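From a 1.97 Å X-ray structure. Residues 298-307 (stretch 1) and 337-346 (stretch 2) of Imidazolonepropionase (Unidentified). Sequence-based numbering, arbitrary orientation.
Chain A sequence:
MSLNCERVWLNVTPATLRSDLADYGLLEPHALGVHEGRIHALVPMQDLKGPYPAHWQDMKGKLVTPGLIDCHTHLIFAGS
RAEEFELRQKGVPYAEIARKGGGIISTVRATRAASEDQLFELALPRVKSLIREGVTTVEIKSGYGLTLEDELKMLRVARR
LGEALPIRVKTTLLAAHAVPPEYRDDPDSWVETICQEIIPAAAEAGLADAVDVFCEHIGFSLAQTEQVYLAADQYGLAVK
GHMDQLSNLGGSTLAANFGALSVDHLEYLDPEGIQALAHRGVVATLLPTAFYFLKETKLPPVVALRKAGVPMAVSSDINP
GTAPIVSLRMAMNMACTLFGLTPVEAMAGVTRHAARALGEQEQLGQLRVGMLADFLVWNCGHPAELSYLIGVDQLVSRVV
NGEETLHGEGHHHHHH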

# COMPACT_ATOMS: atom_id res chain seq x y z
N LYS A 298 -10.27 11.49 15.95
CA LYS A 298 -9.47 12.56 15.37
C LYS A 298 -9.22 12.25 13.90
O LYS A 298 -8.50 11.32 13.55
CB LYS A 298 -8.13 12.68 16.10
CG LYS A 298 -7.29 13.88 15.70
CD LYS A 298 -8.04 15.19 15.90
CE LYS A 298 -7.08 16.36 15.97
NZ LYS A 298 -5.99 16.21 14.97
N LEU A 299 -9.84 13.04 13.03
CA LEU A 299 -9.72 12.85 11.58
C LEU A 299 -8.46 13.47 10.99
O LEU A 299 -8.00 14.51 11.46
CB LEU A 299 -10.93 13.46 10.89
CG LEU A 299 -12.30 12.87 11.23
CD1 LEU A 299 -13.33 13.98 11.33
CD2 LEU A 299 -12.70 11.85 10.20
N PRO A 300 -7.88 12.83 9.98
CA PRO A 300 -6.67 13.35 9.34
C PRO A 300 -7.08 14.69 8.71
O PRO A 300 -8.23 14.88 8.34
CB PRO A 300 -6.34 12.31 8.27
CG PRO A 300 -6.92 11.05 8.82
CD PRO A 300 -8.26 11.54 9.39
N PRO A 301 -6.15 15.65 8.62
CA PRO A 301 -6.46 16.96 8.03
C PRO A 301 -6.66 16.96 6.51
O PRO A 301 -5.92 17.61 5.77
CB PRO A 301 -5.26 17.81 8.46
CG PRO A 301 -4.14 16.83 8.35
CD PRO A 301 -4.73 15.58 8.99
N VAL A 302 -7.68 16.23 6.07
CA VAL A 302 -7.99 16.11 4.64
C VAL A 302 -8.21 17.45 3.95
O VAL A 302 -7.63 17.73 2.90
CB VAL A 302 -9.25 15.22 4.42
CG1 VAL A 302 -9.69 15.27 2.97
CG2 VAL A 302 -8.94 13.79 4.82
N VAL A 303 -9.06 18.29 4.54
CA VAL A 303 -9.34 19.59 3.95
C VAL A 303 -8.04 20.39 3.75
O VAL A 303 -7.80 20.93 2.68
CB VAL A 303 -10.32 20.41 4.82
CG1 VAL A 303 -10.47 21.82 4.28
CG2 VAL A 303 -11.67 19.71 4.85
N ALA A 304 -7.22 20.45 4.79
CA ALA A 304 -5.95 21.18 4.70
C ALA A 304 -5.00 20.57 3.68
O ALA A 304 -4.31 21.29 2.95
CB ALA A 304 -5.29 21.25 6.07
N LEU A 305 -4.94 19.24 3.62
CA LEU A 305 -4.08 18.57 2.66
C LEU A 305 -4.52 18.92 1.25
O LEU A 305 -3.70 19.13 0.36
CB LEU A 305 -4.12 17.05 2.85
CG LEU A 305 -3.40 16.49 4.07
CD1 LEU A 305 -3.73 15.00 4.20
CD2 LEU A 305 -1.89 16.69 3.92
N ARG A 306 -5.83 18.98 1.04
CA ARG A 306 -6.36 19.33 -0.26
C ARG A 306 -5.98 20.76 -0.61
O ARG A 306 -5.50 21.03 -1.71
CB ARG A 306 -7.88 19.17 -0.31
CG ARG A 306 -8.33 17.81 -0.78
CD ARG A 306 -9.72 17.89 -1.38
NE ARG A 306 -10.74 18.14 -0.37
CZ ARG A 306 -11.59 17.23 0.08
NH1 ARG A 306 -11.54 15.99 -0.39
NH2 ARG A 306 -12.49 17.55 1.00
N LYS A 307 -6.21 21.68 0.32
CA LYS A 307 -5.89 23.08 0.08
C LYS A 307 -4.43 23.27 -0.30
O LYS A 307 -4.10 24.13 -1.11
CB LYS A 307 -6.19 23.92 1.31
CG LYS A 307 -7.68 24.09 1.57
CD LYS A 307 -7.91 24.89 2.84
CE LYS A 307 -9.39 25.12 3.06
NZ LYS A 307 -9.66 25.73 4.39
N THR A 337 -16.61 7.78 2.84
CA THR A 337 -17.59 7.91 3.92
C THR A 337 -17.05 8.51 5.22
O THR A 337 -17.71 9.37 5.81
CB THR A 337 -18.22 6.54 4.25
OG1 THR A 337 -18.86 6.01 3.08
CG2 THR A 337 -19.25 6.67 5.38
N LEU A 338 -15.87 8.09 5.65
CA LEU A 338 -15.30 8.57 6.90
C LEU A 338 -14.42 9.81 6.78
O LEU A 338 -14.43 10.66 7.67
CB LEU A 338 -14.49 7.46 7.57
CG LEU A 338 -15.23 6.17 7.92
CD1 LEU A 338 -14.26 5.20 8.61
CD2 LEU A 338 -16.40 6.49 8.86
N PHE A 339 -13.65 9.91 5.70
CA PHE A 339 -12.76 11.06 5.54
C PHE A 339 -13.28 12.09 4.56
O PHE A 339 -12.66 13.13 4.36
CB PHE A 339 -11.36 10.59 5.11
CG PHE A 339 -10.65 9.76 6.15
CD1 PHE A 339 -11.06 9.78 7.48
CD2 PHE A 339 -9.54 9.00 5.81
CE1 PHE A 339 -10.38 9.06 8.46
CE2 PHE A 339 -8.84 8.27 6.77
CZ PHE A 339 -9.26 8.30 8.10
N GLY A 340 -14.43 11.80 3.94
CA GLY A 340 -15.02 12.75 3.01
C GLY A 340 -14.44 12.85 1.61
O GLY A 340 -14.75 13.80 0.89
N LEU A 341 -13.58 11.91 1.22
CA LEU A 341 -13.02 11.96 -0.12
C LEU A 341 -14.11 11.69 -1.15
O LEU A 341 -15.15 11.11 -0.84
CB LEU A 341 -11.91 10.91 -0.29
CG LEU A 341 -10.46 11.30 -0.00
CD1 LEU A 341 -10.30 11.70 1.46
CD2 LEU A 341 -9.55 10.11 -0.34
N THR A 342 -13.87 12.13 -2.39
CA THR A 342 -14.82 11.88 -3.47
C THR A 342 -14.40 10.56 -4.10
O THR A 342 -13.26 10.12 -3.92
CB THR A 342 -14.74 12.97 -4.55
OG1 THR A 342 -13.42 13.00 -5.10
CG2 THR A 342 -15.05 14.34 -3.96
N PRO A 343 -15.31 9.89 -4.82
CA PRO A 343 -14.89 8.63 -5.43
C PRO A 343 -13.70 8.83 -6.38
O PRO A 343 -12.89 7.92 -6.55
CB PRO A 343 -16.14 8.16 -6.17
CG PRO A 343 -17.26 8.69 -5.27
CD PRO A 343 -16.77 10.09 -4.95
N VAL A 344 -13.60 10.01 -6.98
CA VAL A 344 -12.50 10.26 -7.90
C VAL A 344 -11.18 10.44 -7.14
O VAL A 344 -10.13 10.00 -7.62
CB VAL A 344 -12.80 11.49 -8.83
CG1 VAL A 344 -12.73 12.79 -8.04
CG2 VAL A 344 -11.83 11.49 -9.99
N GLU A 345 -11.23 11.04 -5.96
CA GLU A 345 -10.01 11.20 -5.16
C GLU A 345 -9.56 9.81 -4.69
O GLU A 345 -8.37 9.50 -4.62
CB GLU A 345 -10.25 12.10 -3.94
CG GLU A 345 -10.51 13.57 -4.28
CD GLU A 345 -10.85 14.40 -3.05
OE1 GLU A 345 -11.71 13.98 -2.25
OE2 GLU A 345 -10.25 15.48 -2.89
N ALA A 346 -10.53 8.96 -4.36
CA ALA A 346 -10.22 7.61 -3.90
C ALA A 346 -9.57 6.80 -5.02
O ALA A 346 -8.61 6.08 -4.79
CB ALA A 346 -11.50 6.91 -3.41

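The loop and helix of stretch 1 meet the turn in stretch 2 that joins the end of one helix to the start of the next, and the backbones stay well apart: even at the nearest register, Leu 299 CA to Phe 339 CA, they are 7.0 Å from each other. Side chains must therefore fill the gap. They do so in two zones, an apolar one around Phe 339 and an ionic one between Arg 306 and Glu 345.

Phe 339 has the largest covered area of the contact. Its CA-to-CB bond points sideways, but chi1 of -65° (m) carries the ring toward stretch 1. One face receives Pro 300: CD lies 3.8 Å from the ring centroid and 27° off the normal, a CH-pi contact in which the slightly polarized C-H groups beside the proline nitrogen meet the pi cloud. Leu 299 takes the ring edge, with CD2 3.8 Å from Phe 339 CD1. Its CA-to-CB bond is also sideways, and the m chi1 with an off-well chi2 of 141° places Leu 299 CD2 there, also 3.3 Å from Leu 338 O.

Val 302 opens the helix of stretch 1, directly after the N-cap residue Pro 301, and points toward stretch 2. With chi1 t (171°), both methyls of Val 302 face stretch 2: Val 302 CG2 lies 4.0 Å from Phe 339 CB and 4.2 Å from Leu 341 CD1, and Val 302 CG1 lies 3.9 Å from Leu 341 CD1. Leu 341 also starts sideways, and its chi angles of -92° and 62° bring its end nearer to the valine. Between Phe 339 and Leu 341, Gly 340 leaves the helical conformation with a positive phi of 78°, a value that favours glycine.

One helical turn after Val 302, whose O accepts from Arg 306 N at 2.9 Å, Arg 306 also points toward stretch 2. Its chi1 lies off-well at -92°, followed by t and m, and Arg 306 NH1 reaches Glu 345 OE1 at 2.7 Å in a salt bridge, the carboxylate oxygen lying near the guanidinium plane. A hydrogen bond from Arg 306 NH1 to Glu 345 OE2 measures 2.9 Å, though that oxygen's position is less certain.

The glutamate is held by its own stretch. Thr 342, with chi1 p (60°), caps the helix that begins at Pro 343 by accepting through OG1 from Glu 345 N at 3.1 Å; in return, Thr 342 N donates to Glu 345 OE1 at 2.8 Å. This reciprocal pair, with the glutamate's m and t chi1 and chi2, fixes the carboxylate at the helix start. The rule to read here is economical: one acid completes a capping motif and presents its charge to the neighbouring helix.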